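Local coordinates for protein Asp/Glu-specific dipeptidyl-peptidase (Flavobacterium psychrophilum, PDB 5JXF) that removes dipeptides from the N-terminus of oligopeptides as a serine peptidase, with strict specificity for aspartate or glutamate at the P1 position, at residues Leu95-His100 and Ile674-Asp679; Ala177-Glu182 and Tyr198-Thr203; Gly287-Tyr292 and Met686-Tyr691; Lys369-Lys374 and Gly385-Asp390. One frame throughout, in Å; residues are numbered along the deposited sequence.

Contact 1: residues Leu95-His100 and Ile674-Asp679; sequences LILTNH and IGLNFD. With ARG (arginine), chain E; ASP (aspartic acid), chain F.
N99 turns its CG anti to its own carbonyl carbon (chi1 -72°), which brings the amide end to N677 and F678, while L676 holds CG opposite its backbone N (chi1 168°) and sends its isobutyl group to L97 and T98. N99 ND2 donates to N677 O at 3.0 Å; the N-H is moderately straight, and the donor stands tilted out of the carbonyl plane, although N677 O lies nearly in the amide plane of N99. On the other branch, N99 OD1 rests 3.3 Å from F678 CB, with the phenyl ring turned nearly perpendicular to the amide. L676 CD2 packs 3.5 Å from T98 O and 4.0 Å from L97 CG, the two leucines crossing obliquely. The N99 amide also makes weak bonds to S662 OG and D237 O, residues assigned by similarity to the charge relay. The arginine N donates to D679 OD1 at 2.9 Å, and the aspartic acid N bonds weakly to F678 O at 3.3 Å; R233 takes D679 OD2 in a salt bridge. Strands 95-98 and 673-680 belong to separate sheets, and their meeting beside the bound dipeptide is characteristic of the active-site cleft between the two beta-barrels of a chymotrypsin-like serine peptidase.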
loop_
_atom_site.group_PDB
_atom_site.type_symbol
_atom_site.label_atom_id
_atom_site.label_comp_id
_atom_site.label_asym_id
_atom_site.label_seq_id
_atom_site.Cartn_x
_atom_site.Cartn_y
_atom_site.Cartn_z
ATOM N N LEU A 95 -16.287 32.047 16.691
ATOM C CA LEU A 95 -15.332 30.946 16.566
ATOM C C LEU A 95 -15.692 30.156 15.346
ATOM O O LEU A 95 -16.813 29.658 15.244
ATOM C CB LEU A 95 -15.358 30.049 17.803
ATOM C CG LEU A 95 -14.279 28.965 17.872
ATOM C CD1 LEU A 95 -12.923 29.636 17.771
ATOM C CD2 LEU A 95 -14.382 28.159 19.175
ATOM N N ILE A 96 -14.761 30.086 14.392
ATOM C CA ILE A 96 -14.964 29.276 13.191
ATOM C C ILE A 96 -13.932 28.165 13.075
ATOM O O ILE A 96 -12.769 28.295 13.491
ATOM C CB ILE A 96 -14.921 30.088 11.863
ATOM C CG1 ILE A 96 -13.556 30.723 11.643
ATOM C CG2 ILE A 96 -16.031 31.156 11.817
ATOM C CD1 ILE A 96 -13.488 31.503 10.366
ATOM N N LEU A 97 -14.374 27.084 12.460
ATOM C CA LEU A 97 -13.561 25.890 12.327
ATOM C C LEU A 97 -13.290 25.657 10.845
ATOM O O LEU A 97 -14.184 25.821 10.021
ATOM C CB LEU A 97 -14.274 24.691 12.969
ATOM C CG LEU A 97 -13.584 23.331 12.800
ATOM C CD1 LEU A 97 -12.323 23.307 13.660
ATOM C CD2 LEU A 97 -14.544 22.203 13.195
ATOM N N THR A 98 -12.051 25.329 10.504
ATOM C CA THR A 98 -11.725 24.960 9.133
ATOM C C THR A 98 -10.584 23.901 9.139
ATOM O O THR A 98 -10.277 23.330 10.187
ATOM C CB THR A 98 -11.344 26.211 8.278
ATOM O OG1 THR A 98 -11.299 25.853 6.892
ATOM C CG2 THR A 98 -9.991 26.800 8.689
ATOM N N ASN A 99 -9.995 23.613 7.984
ATOM C CA ASN A 99 -8.862 22.642 7.906
ATOM C C ASN A 99 -7.544 23.250 8.326
ATOM O O ASN A 99 -7.352 24.462 8.229
ATOM C CB ASN A 99 -8.658 22.097 6.481
ATOM C CG ASN A 99 -9.735 21.147 6.054
ATOM O OD1 ASN A 99 -9.910 20.884 4.861
ATOM N ND2 ASN A 99 -10.461 20.612 7.020
ATOM N N HIS A 100 -6.605 22.404 8.725
ATOM C CA HIS A 100 -5.245 22.861 8.957
ATOM C C HIS A 100 -4.584 23.370 7.669
ATOM O O HIS A 100 -3.855 24.364 7.685
ATOM C CB HIS A 100 -4.406 21.738 9.592
ATOM C CG HIS A 100 -3.009 22.151 9.934
ATOM N ND1 HIS A 100 -1.923 21.823 9.151
ATOM C CD2 HIS A 100 -2.523 22.879 10.966
ATOM C CE1 HIS A 100 -0.824 22.310 9.698
ATOM N NE2 HIS A 100 -1.163 22.965 10.795
ATOM N N ILE A 674 -20.806 16.843 12.992
ATOM C CA ILE A 674 -20.215 15.537 13.321
ATOM C C ILE A 674 -18.851 15.286 12.646
ATOM O O ILE A 674 -18.071 14.431 13.087
ATOM C CB ILE A 674 -21.143 14.387 12.924
ATOM C CG1 ILE A 674 -21.738 14.643 11.535
ATOM C CG2 ILE A 674 -22.217 14.187 13.961
ATOM C CD1 ILE A 674 -22.427 13.422 10.922
ATOM N N GLY A 675 -18.572 16.014 11.573
ATOM C CA GLY A 675 -17.318 15.874 10.859
ATOM C C GLY A 675 -16.835 17.168 10.232
ATOM O O GLY A 675 -17.595 18.145 10.075
ATOM N N LEU A 676 -15.555 17.181 9.891
ATOM C CA LEU A 676 -14.943 18.297 9.174
ATOM C C LEU A 676 -14.293 17.792 7.891
ATOM O O LEU A 676 -13.293 17.075 7.953
ATOM C CB LEU A 676 -13.930 18.979 10.081
ATOM C CG LEU A 676 -12.959 20.000 9.517
ATOM C CD1 LEU A 676 -13.690 21.247 9.025
ATOM C CD2 LEU A 676 -11.981 20.337 10.609
ATOM N N ASN A 677 -14.875 18.133 6.737
ATOM C CA ASN A 677 -14.395 17.627 5.457
ATOM C C ASN A 677 -13.005 18.120 5.121
ATOM O O ASN A 677 -12.667 19.261 5.424
ATOM C CB ASN A 677 -15.351 18.006 4.341
ATOM C CG ASN A 677 -14.960 17.417 3.019
ATOM O OD1 ASN A 677 -15.115 16.212 2.803
ATOM N ND2 ASN A 677 -14.456 18.260 2.107
ATOM N N PHE A 678 -12.184 17.263 4.508
ATOM C CA PHE A 678 -10.840 17.719 4.167
ATOM C C PHE A 678 -10.137 17.020 3.013
ATOM O O PHE A 678 -9.082 17.484 2.584
ATOM C CB PHE A 678 -9.946 17.678 5.408
ATOM C CG PHE A 678 -9.462 16.295 5.799
ATOM C CD1 PHE A 678 -10.262 15.448 6.562
ATOM C CD2 PHE A 678 -8.173 15.876 5.473
ATOM C CE1 PHE A 678 -9.795 14.191 6.974
ATOM C CE2 PHE A 678 -7.690 14.608 5.871
ATOM C CZ PHE A 678 -8.500 13.768 6.621
ATOM N N ASP A 679 -10.719 15.958 2.461
ATOM C CA ASP A 679 -10.087 15.313 1.325
ATOM C C ASP A 679 -11.039 14.394 0.591
ATOM O O ASP A 679 -12.198 14.270 0.972
ATOM C CB ASP A 679 -8.864 14.497 1.785
ATOM C CG ASP A 679 -7.717 14.552 0.785
ATOM O OD1 ASP A 679 -7.944 14.979 -0.366
ATOM O OD2 ASP A 679 -6.585 14.166 1.146
HETATM N N ARG E . -5.698 16.837 -0.409
HETATM C CA ARG E . -6.246 17.970 0.321
HETATM C C ARG E . -7.124 18.786 -0.635
HETATM O O ARG E . -6.656 19.222 -1.682
HETATM C CB ARG E . -5.124 18.829 0.918
HETATM C CG ARG E . -4.285 18.120 1.993
HETATM C CD ARG E . -3.127 18.995 2.476
HETATM N NE ARG E . -2.238 19.371 1.380
HETATM C CZ ARG E . -1.153 18.680 1.019
HETATM N NH1 ARG E . -0.810 17.573 1.678
HETATM N NH2 ARG E . -0.402 19.097 0.001
HETATM N N ASP F . -8.398 18.960 -0.292
HETATM C CA ASP F . -9.352 19.641 -1.175
HETATM C C ASP F . -9.540 21.118 -0.882
HETATM O O ASP F . -10.667 21.623 -0.879
HETATM C CB ASP F . -10.717 18.931 -1.130
HETATM C CG ASP F . -10.809 17.758 -2.097
HETATM O OD1 ASP F . -10.037 17.726 -3.070
HETATM O OD2 ASP F . -11.669 16.870 -1.897
#

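Contact 2: residues Ala177-Glu182 and Tyr198-Thr203; sequences ASFAKE and YILFVT
F179 and L200 make the CH-pi part of this contact: L200 CD2 sits over one face of the phenyl ring, 4.0 Å from the centroid of F179 and 27° off the ring normal. The ring gets there because CG points opposite the backbone N (chi1 -155°) just where the chain leaves helix 162-178. Plain apolar contacts complete it. The other branch of the leucine, L200 CD1, presses on F179 CB at 3.6 Å, V202 CG2 comes obliquely to the ring at 4.0 Å from F179 CD1, and K181 CB brushes V202 CG1 at 4.2 Å. An alanine at F179 removes the ring, which would probably leave L200 CD2 and V202 CG2 without their aromatic partner and open a gap between the helix end and strand 197-214. Polar groups look elsewhere: K181 NZ goes to Q185 O, E182 N to Q185 OE1, and F179 O accepts from N187 ND2 on the neighbouring strand 186-192. The direct contact is thus wholly apolar and shields L200 and V202, while the polar ties of 177-182 run through Q185 and N187.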
loop_
_atom_site.group_PDB
_atom_site.type_symbol
_atom_site.label_atom_id
_atom_site.label_comp_id
_atom_site.label_asym_id
_atom_site.label_seq_id
_atom_site.Cartn_x
_atom_site.Cartn_y
_atom_site.Cartn_z
ATOM N N ALA A 177 -24.021 46.520 -9.351
ATOM C CA ALA A 177 -24.094 47.880 -8.824
ATOM C C ALA A 177 -25.513 48.213 -8.362
ATOM O O ALA A 177 -25.729 49.002 -7.431
ATOM C CB ALA A 177 -23.632 48.882 -9.899
ATOM N N SER A 178 -26.473 47.585 -9.029
ATOM C CA SER A 178 -27.873 47.944 -8.914
ATOM C C SER A 178 -28.651 47.134 -7.875
ATOM O O SER A 178 -29.468 47.687 -7.146
ATOM C CB SER A 178 -28.524 47.798 -10.286
ATOM O OG SER A 178 -29.856 47.362 -10.179
ATOM N N PHE A 179 -28.402 45.828 -7.813
ATOM C CA PHE A 179 -29.174 44.955 -6.928
ATOM C C PHE A 179 -29.175 45.477 -5.492
ATOM O O PHE A 179 -28.174 46.018 -5.009
ATOM C CB PHE A 179 -28.636 43.532 -6.976
ATOM C CG PHE A 179 -29.651 42.495 -6.619
ATOM C CD1 PHE A 179 -29.763 42.037 -5.313
ATOM C CD2 PHE A 179 -30.502 41.991 -7.586
ATOM C CE1 PHE A 179 -30.701 41.075 -4.973
ATOM C CE2 PHE A 179 -31.441 41.026 -7.262
ATOM C CZ PHE A 179 -31.543 40.566 -5.949
ATOM N N ALA A 180 -30.324 45.362 -4.834
ATOM C CA ALA A 180 -30.482 45.934 -3.504
ATOM C C ALA A 180 -29.748 45.113 -2.440
ATOM O O ALA A 180 -29.869 43.891 -2.361
ATOM C CB ALA A 180 -31.960 46.073 -3.155
ATOM N N LYS A 181 -28.984 45.830 -1.624
ATOM C CA LYS A 181 -28.185 45.263 -0.555
ATOM C C LYS A 181 -28.118 46.317 0.540
ATOM O O LYS A 181 -28.451 47.478 0.299
ATOM C CB LYS A 181 -26.784 44.896 -1.064
ATOM C CG LYS A 181 -25.980 46.109 -1.560
ATOM C CD LYS A 181 -24.590 45.716 -2.081
ATOM C CE LYS A 181 -23.745 46.963 -2.357
ATOM N NZ LYS A 181 -23.448 47.705 -1.087
ATOM N N GLU A 182 -27.708 45.931 1.738
ATOM C CA GLU A 182 -27.385 46.918 2.758
ATOM C C GLU A 182 -26.034 47.556 2.438
ATOM O O GLU A 182 -25.296 47.059 1.583
ATOM C CB GLU A 182 -27.380 46.275 4.160
ATOM C CG GLU A 182 -28.691 45.600 4.533
ATOM C CD GLU A 182 -29.833 46.589 4.777
ATOM O OE1 GLU A 182 -29.555 47.781 5.028
ATOM O OE2 GLU A 182 -31.008 46.166 4.728
ATOM N N TYR A 198 -27.403 32.754 -14.557
ATOM C CA TYR A 198 -26.615 33.707 -13.784
ATOM C C TYR A 198 -27.298 34.008 -12.456
ATOM O O TYR A 198 -28.484 34.367 -12.420
ATOM C CB TYR A 198 -26.387 34.996 -14.577
ATOM C CG TYR A 198 -25.496 34.807 -15.781
ATOM C CD1 TYR A 198 -26.018 34.388 -17.000
ATOM C CD2 TYR A 198 -24.127 35.033 -15.696
ATOM C CE1 TYR A 198 -25.198 34.209 -18.108
ATOM C CE2 TYR A 198 -23.302 34.861 -16.799
ATOM C CZ TYR A 198 -23.842 34.449 -18.001
ATOM O OH TYR A 198 -23.020 34.269 -19.096
ATOM N N ILE A 199 -26.547 33.845 -11.368
ATOM C CA ILE A 199 -27.077 34.040 -10.027
ATOM C C ILE A 199 -26.247 35.044 -9.257
ATOM O O ILE A 199 -25.013 34.946 -9.245
ATOM C CB ILE A 199 -27.101 32.733 -9.229
ATOM C CG1 ILE A 199 -28.059 31.727 -9.864
ATOM C CG2 ILE A 199 -27.474 33.003 -7.771
ATOM C CD1 ILE A 199 -27.929 30.328 -9.277
ATOM N N LEU A 200 -26.928 35.993 -8.612
ATOM C CA LEU A 200 -26.280 36.990 -7.765
ATOM C C LEU A 200 -26.381 36.644 -6.296
ATOM O O LEU A 200 -27.451 36.317 -5.786
ATOM C CB LEU A 200 -26.885 38.387 -7.998
ATOM C CG LEU A 200 -26.364 39.536 -7.115
ATOM C CD1 LEU A 200 -26.455 40.861 -7.866
ATOM C CD2 LEU A 200 -27.093 39.648 -5.780
ATOM N N PHE A 201 -25.251 36.790 -5.616
ATOM C CA PHE A 201 -25.137 36.533 -4.197
ATOM C C PHE A 201 -24.906 37.838 -3.460
ATOM O O PHE A 201 -23.914 38.532 -3.692
ATOM C CB PHE A 201 -23.981 35.553 -3.912
ATOM C CG PHE A 201 -24.227 34.161 -4.417
ATOM C CD1 PHE A 201 -24.169 33.880 -5.776
ATOM C CD2 PHE A 201 -24.487 33.126 -3.532
ATOM C CE1 PHE A 201 -24.384 32.590 -6.248
ATOM C CE2 PHE A 201 -24.709 31.839 -3.993
ATOM C CZ PHE A 201 -24.654 31.567 -5.354
ATOM N N VAL A 202 -25.846 38.176 -2.587
ATOM C CA VAL A 202 -25.640 39.236 -1.626
ATOM C C VAL A 202 -24.831 38.643 -0.486
ATOM O O VAL A 202 -25.151 37.564 0.012
ATOM C CB VAL A 202 -26.959 39.803 -1.073
ATOM C CG1 VAL A 202 -26.652 40.841 -0.013
ATOM C CG2 VAL A 202 -27.814 40.398 -2.194
ATOM N N THR A 203 -23.792 39.351 -0.067
ATOM C CA THR A 203 -22.858 38.797 0.887
ATOM C C THR A 203 -22.371 39.837 1.858
ATOM O O THR A 203 -22.471 41.063 1.606
ATOM C CB THR A 203 -21.610 38.197 0.191
ATOM O OG1 THR A 203 -20.795 39.265 -0.312
ATOM C CG2 THR A 203 -22.007 37.264 -0.959
#

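Contact 3: residues Gly287-Tyr292 and Met686-Tyr691; sequences GKTQEY and MSDIHY
Q290 N donates to D688 O at 2.8 Å, a fairly straight bond lying in the carbonyl plane, and it ties the loop after strand 279-284 to the turn at 686-691. Next to it E291 bends back at chi2 (-59°) and lodges its acid group against the turn: E291 OE2 is 2.6 Å from S687 O, and E291 OE1 is 3.5 Å from I689 O. With an alanine here, the carbonyls of S687 and I689 would probably lose the acid group packed against them, and a gap would open beside the turn. Q290 and I689 run side by side, I689 CD1 lying 3.8 Å from Q290 NE2. The D688 carboxylate bonds T658 OG1 and forms a salt bridge with K347. S687 OG bonds both G684 O and R680 NH1, and R680 in turn binds the aspartic acid of the dipeptide. Chemically this is a buried, mostly polar junction whose turn stands in the second shell of the pocket that receives the acidic P1 residue, consistent with a part in positioning R680, the specificity residue by similarity.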
loop_
_atom_site.group_PDB
_atom_site.type_symbol
_atom_site.label_atom_id
_atom_site.label_comp_id
_atom_site.label_asym_id
_atom_site.label_seq_id
_atom_site.Cartn_x
_atom_site.Cartn_y
_atom_site.Cartn_z
ATOM N N GLY A 287 -14.891 24.554 -5.672
ATOM C CA GLY A 287 -14.323 25.433 -6.673
ATOM C C GLY A 287 -14.730 25.128 -8.102
ATOM O O GLY A 287 -15.353 25.958 -8.775
ATOM N N LYS A 288 -14.382 23.940 -8.582
ATOM C CA LYS A 288 -14.616 23.634 -9.983
ATOM C C LYS A 288 -14.956 22.168 -10.222
ATOM O O LYS A 288 -14.438 21.279 -9.560
ATOM C CB LYS A 288 -13.397 24.044 -10.823
ATOM C CG LYS A 288 -13.670 24.026 -12.325
ATOM C CD LYS A 288 -12.551 24.659 -13.140
ATOM C CE LYS A 288 -11.237 23.921 -12.951
ATOM N NZ LYS A 288 -10.148 24.494 -13.801
ATOM N N THR A 289 -15.856 21.942 -11.171
ATOM C CA THR A 289 -16.262 20.607 -11.575
ATOM C C THR A 289 -16.630 20.633 -13.057
ATOM O O THR A 289 -17.038 21.674 -13.565
ATOM C CB THR A 289 -17.407 20.111 -10.659
ATOM O OG1 THR A 289 -16.880 19.168 -9.700
ATOM C CG2 THR A 289 -18.543 19.513 -11.418
ATOM N N GLN A 290 -16.417 19.516 -13.760
ATOM C CA GLN A 290 -16.731 19.422 -15.186
ATOM C C GLN A 290 -17.358 18.075 -15.515
ATOM O O GLN A 290 -16.745 17.273 -16.197
ATOM C CB GLN A 290 -15.471 19.605 -16.038
ATOM C CG GLN A 290 -14.720 20.886 -15.767
ATOM C CD GLN A 290 -13.536 21.077 -16.685
ATOM O OE1 GLN A 290 -13.583 21.883 -17.619
ATOM N NE2 GLN A 290 -12.451 20.365 -16.409
ATOM N N GLU A 291 -18.567 17.819 -15.027
ATOM C CA GLU A 291 -19.156 16.491 -15.170
ATOM C C GLU A 291 -19.690 16.238 -16.570
ATOM O O GLU A 291 -20.014 15.100 -16.922
ATOM C CB GLU A 291 -20.293 16.283 -14.165
ATOM C CG GLU A 291 -19.911 16.439 -12.691
ATOM C CD GLU A 291 -18.822 15.481 -12.242
ATOM O OE1 GLU A 291 -18.624 14.426 -12.884
ATOM O OE2 GLU A 291 -18.157 15.800 -11.241
ATOM N N TYR A 292 -19.787 17.294 -17.369
ATOM C CA TYR A 292 -20.519 17.193 -18.620
ATOM C C TYR A 292 -19.650 17.383 -19.860
ATOM O O TYR A 292 -20.130 17.830 -20.901
ATOM C CB TYR A 292 -21.652 18.204 -18.598
ATOM C CG TYR A 292 -22.463 18.087 -17.334
ATOM C CD1 TYR A 292 -23.316 17.012 -17.139
ATOM C CD2 TYR A 292 -22.351 19.035 -16.316
ATOM C CE1 TYR A 292 -24.054 16.893 -15.982
ATOM C CE2 TYR A 292 -23.081 18.918 -15.150
ATOM C CZ TYR A 292 -23.929 17.843 -14.990
ATOM O OH TYR A 292 -24.665 17.711 -13.839
ATOM N N MET A 686 -10.790 11.315 -9.429
ATOM C CA MET A 686 -11.336 11.590 -10.746
ATOM C C MET A 686 -12.685 12.300 -10.701
ATOM O O MET A 686 -13.229 12.672 -11.746
ATOM C CB MET A 686 -11.512 10.284 -11.503
ATOM C CG MET A 686 -12.513 9.389 -10.787
ATOM S SD MET A 686 -12.759 7.799 -11.562
ATOM C CE MET A 686 -13.092 8.324 -13.222
ATOM N N SER A 687 -13.233 12.479 -9.508
ATOM C CA SER A 687 -14.666 12.790 -9.398
ATOM C C SER A 687 -15.127 14.142 -9.959
ATOM O O SER A 687 -16.321 14.359 -10.063
ATOM C CB SER A 687 -15.106 12.676 -7.950
ATOM O OG SER A 687 -14.301 13.475 -7.103
ATOM N N ASP A 688 -14.202 15.028 -10.328
ATOM C CA ASP A 688 -14.561 16.291 -10.999
ATOM C C ASP A 688 -14.963 16.067 -12.449
ATOM O O ASP A 688 -15.573 16.934 -13.084
ATOM C CB ASP A 688 -13.396 17.280 -11.004
ATOM C CG ASP A 688 -13.034 17.787 -9.632
ATOM O OD1 ASP A 688 -13.662 17.371 -8.630
ATOM O OD2 ASP A 688 -12.083 18.597 -9.569
ATOM N N ILE A 689 -14.561 14.918 -12.985
ATOM C CA ILE A 689 -14.728 14.599 -14.406
ATOM C C ILE A 689 -15.707 13.434 -14.563
ATOM O O ILE A 689 -16.519 13.405 -15.482
ATOM C CB ILE A 689 -13.364 14.244 -15.050
ATOM C CG1 ILE A 689 -12.383 15.410 -14.884
ATOM C CG2 ILE A 689 -13.522 13.822 -16.516
ATOM C CD1 ILE A 689 -12.850 16.699 -15.528
ATOM N N HIS A 690 -15.622 12.480 -13.637
ATOM C CA HIS A 690 -16.514 11.324 -13.627
ATOM C C HIS A 690 -16.752 10.874 -12.196
ATOM O O HIS A 690 -15.803 10.547 -11.481
ATOM C CB HIS A 690 -15.925 10.174 -14.453
ATOM C CG HIS A 690 -16.754 8.924 -14.436
ATOM N ND1 HIS A 690 -16.244 7.701 -14.059
ATOM C CD2 HIS A 690 -18.047 8.705 -14.771
ATOM C CE1 HIS A 690 -17.190 6.782 -14.152
ATOM N NE2 HIS A 690 -18.292 7.364 -14.588
ATOM N N TYR A 691 -18.015 10.869 -11.776
ATOM C CA TYR A 691 -18.372 10.426 -10.433
ATOM C C TYR A 691 -18.846 8.966 -10.460
ATOM O O TYR A 691 -19.777 8.628 -11.179
ATOM C CB TYR A 691 -19.455 11.339 -9.836
ATOM C CG TYR A 691 -19.835 11.004 -8.403
ATOM C CD1 TYR A 691 -19.171 11.585 -7.333
ATOM C CD2 TYR A 691 -20.855 10.103 -8.125
ATOM C CE1 TYR A 691 -19.516 11.282 -6.032
ATOM C CE2 TYR A 691 -21.198 9.795 -6.825
ATOM C CZ TYR A 691 -20.531 10.386 -5.791
ATOM O OH TYR A 691 -20.876 10.067 -4.501
#

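Contact 4: residues Lys369-Lys374 and Gly385-Asp390; sequences KDFQQK and GNLLAD
This is a helix-helix packing contact between the last turns of helix 360-375 and the start of helix 386-415, in the helical part of the peptidase and remote from the active site. F371 and Q372 meet G385, L387 and L388. The short axes run 10.7 Å apart at their closest, at 141° between N-to-C directions, so the two segments run obliquely antiparallel, joined by the connection that leads into G385. F371 carries the apolar half. Its CG stands opposite the backbone N (chi1 169°), which swings the ring toward helix 386-415, where L388 CD1 comes obliquely to F371 CD2 at 3.8 Å and L387 CD1 sits at the ring edge, 4.3 Å from F371 CZ. Q372 stretches out beyond CG and slides past L388 in the opposite direction. Q372 CG packs on the backbone, 3.7 Å from G385 CA, and Q372 OE1 touches L388 CD1 at 3.4 Å. The amide end lies against the carbonyl of G385: Q372 NE2 is 2.8 Å from G385 O, but the angle is too poor for a hydrogen bond, so this is contact by proximity. G385 has positive phi as the chain turns into the second helix. Helix 547-571 packs against both: its Y564 meets the F371 ring edge-to-face, its A567 touches the same phenylalanine, and its L560 and I563 receive L387, closing a three-helix arrangement.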
loop_
_atom_site.group_PDB
_atom_site.type_symbol
_atom_site.label_atom_id
_atom_site.label_comp_id
_atom_site.label_asym_id
_atom_site.label_seq_id
_atom_site.Cartn_x
_atom_site.Cartn_y
_atom_site.Cartn_z
ATOM N N LYS A 369 -23.091 8.628 -28.228
ATOM C CA LYS A 369 -23.756 7.916 -29.314
ATOM C C LYS A 369 -25.260 7.803 -29.032
ATOM O O LYS A 369 -26.041 7.465 -29.917
ATOM C CB LYS A 369 -23.129 6.532 -29.517
ATOM C CG LYS A 369 -21.780 6.562 -30.223
ATOM N N ASP A 370 -25.655 8.097 -27.796
ATOM C CA ASP A 370 -27.066 8.140 -27.417
ATOM C C ASP A 370 -27.561 9.580 -27.362
ATOM O O ASP A 370 -28.760 9.844 -27.447
ATOM C CB ASP A 370 -27.285 7.467 -26.060
ATOM C CG ASP A 370 -28.726 7.561 -25.588
ATOM O OD1 ASP A 370 -29.641 7.523 -26.437
ATOM O OD2 ASP A 370 -28.945 7.691 -24.366
ATOM N N PHE A 371 -26.622 10.505 -27.201
ATOM C CA PHE A 371 -26.936 11.927 -27.141
ATOM C C PHE A 371 -27.589 12.379 -28.439
ATOM O O PHE A 371 -28.730 12.830 -28.453
ATOM C CB PHE A 371 -25.666 12.743 -26.874
ATOM C CG PHE A 371 -25.838 14.226 -27.065
ATOM C CD1 PHE A 371 -26.551 14.978 -26.146
ATOM C CD2 PHE A 371 -25.277 14.871 -28.163
ATOM C CE1 PHE A 371 -26.707 16.343 -26.320
ATOM C CE2 PHE A 371 -25.431 16.237 -28.341
ATOM C CZ PHE A 371 -26.146 16.973 -27.419
ATOM N N GLN A 372 -26.844 12.241 -29.527
ATOM C CA GLN A 372 -27.311 12.619 -30.851
ATOM C C GLN A 372 -28.494 11.784 -31.322
ATOM O O GLN A 372 -29.300 12.243 -32.135
ATOM C CB GLN A 372 -26.166 12.513 -31.848
ATOM C CG GLN A 372 -26.126 13.647 -32.846
ATOM C CD GLN A 372 -24.742 13.845 -33.432
ATOM O OE1 GLN A 372 -23.753 13.522 -32.804
ATOM N NE2 GLN A 372 -24.673 14.327 -34.652
ATOM N N GLN A 373 -28.600 10.563 -30.806
ATOM C CA GLN A 373 -29.770 9.731 -31.067
ATOM C C GLN A 373 -30.990 10.349 -30.394
ATOM O O GLN A 373 -32.129 9.972 -30.666
ATOM C CB GLN A 373 -29.549 8.299 -30.573
ATOM N N LYS A 374 -30.733 11.308 -29.511
ATOM C CA LYS A 374 -31.789 12.016 -28.812
ATOM C C LYS A 374 -31.971 13.431 -29.364
ATOM O O LYS A 374 -32.964 14.085 -29.057
ATOM C CB LYS A 374 -31.497 12.062 -27.307
ATOM N N GLY A 385 -26.336 18.283 -32.389
ATOM C CA GLY A 385 -25.934 17.309 -33.379
ATOM C C GLY A 385 -24.489 17.460 -33.810
ATOM O O GLY A 385 -23.612 16.665 -33.440
ATOM N N ASN A 386 -24.255 18.480 -34.628
ATOM C CA ASN A 386 -22.931 18.832 -35.113
ATOM C C ASN A 386 -21.915 19.047 -33.983
ATOM O O ASN A 386 -20.735 18.735 -34.147
ATOM C CB ASN A 386 -23.034 20.088 -35.978
ATOM C CG ASN A 386 -23.510 19.792 -37.402
ATOM O OD1 ASN A 386 -23.254 18.718 -37.964
ATOM N ND2 ASN A 386 -24.169 20.768 -38.002
ATOM N N LEU A 387 -22.393 19.565 -32.845
ATOM C CA LEU A 387 -21.593 19.780 -31.628
ATOM C C LEU A 387 -20.441 18.797 -31.427
ATOM O O LEU A 387 -19.282 19.192 -31.363
ATOM C CB LEU A 387 -22.498 19.717 -30.395
ATOM C CG LEU A 387 -23.546 20.814 -30.229
ATOM C CD1 LEU A 387 -24.389 20.545 -28.989
ATOM C CD2 LEU A 387 -22.889 22.189 -30.161
ATOM N N LEU A 388 -20.772 17.516 -31.338
ATOM C CA LEU A 388 -19.767 16.485 -31.107
ATOM C C LEU A 388 -18.686 16.485 -32.193
ATOM O O LEU A 388 -17.506 16.282 -31.901
ATOM C CB LEU A 388 -20.437 15.113 -31.012
ATOM C CG LEU A 388 -21.388 14.941 -29.822
ATOM C CD1 LEU A 388 -22.109 13.602 -29.881
ATOM C CD2 LEU A 388 -20.640 15.086 -28.500
ATOM N N ALA A 389 -19.085 16.732 -33.437
ATOM C CA ALA A 389 -18.125 16.781 -34.536
ATOM C C ALA A 389 -17.237 18.018 -34.428
ATOM O O ALA A 389 -16.023 17.940 -34.634
ATOM C CB ALA A 389 -18.843 16.754 -35.874
ATOM N N ASP A 390 -17.842 19.158 -34.101
ATOM C CA ASP A 390 -17.084 20.392 -33.919
ATOM C C ASP A 390 -16.067 20.247 -32.787
ATOM O O ASP A 390 -14.907 20.634 -32.930
ATOM C CB ASP A 390 -18.022 21.570 -33.646
ATOM C CG ASP A 390 -18.844 21.954 -34.861
ATOM O OD1 ASP A 390 -18.293 21.903 -35.977
ATOM O OD2 ASP A 390 -20.032 22.314 -34.706
#

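Overall arrangement
Contacts 1 and 2 share the first beta-sheet, through strands 95-98 and 197-214, with centres about 28 Å apart. Contact 1 joins that sheet to the second, which also holds the strands flanking contact 3, 279-284, 673-680 and 698-702; the centre of contact 3 is about 22 Å from that of contact 1. The centre of contact 4 lies about 21 Å from that of contact 3 and about 43 Å from that of contact 1. Along the chain, contacts 2 and 4 are nested inside the loop closed by contact 1, contact 4 also inside contact 3, while contacts 1 and 3 cross. Helices 295-325 to 547-571, contact 4 among them, lie between strands 279-284 and 586-591 of the second sheet. Contact 1 touches the dipeptide directly; contact 3 lies in its second shell.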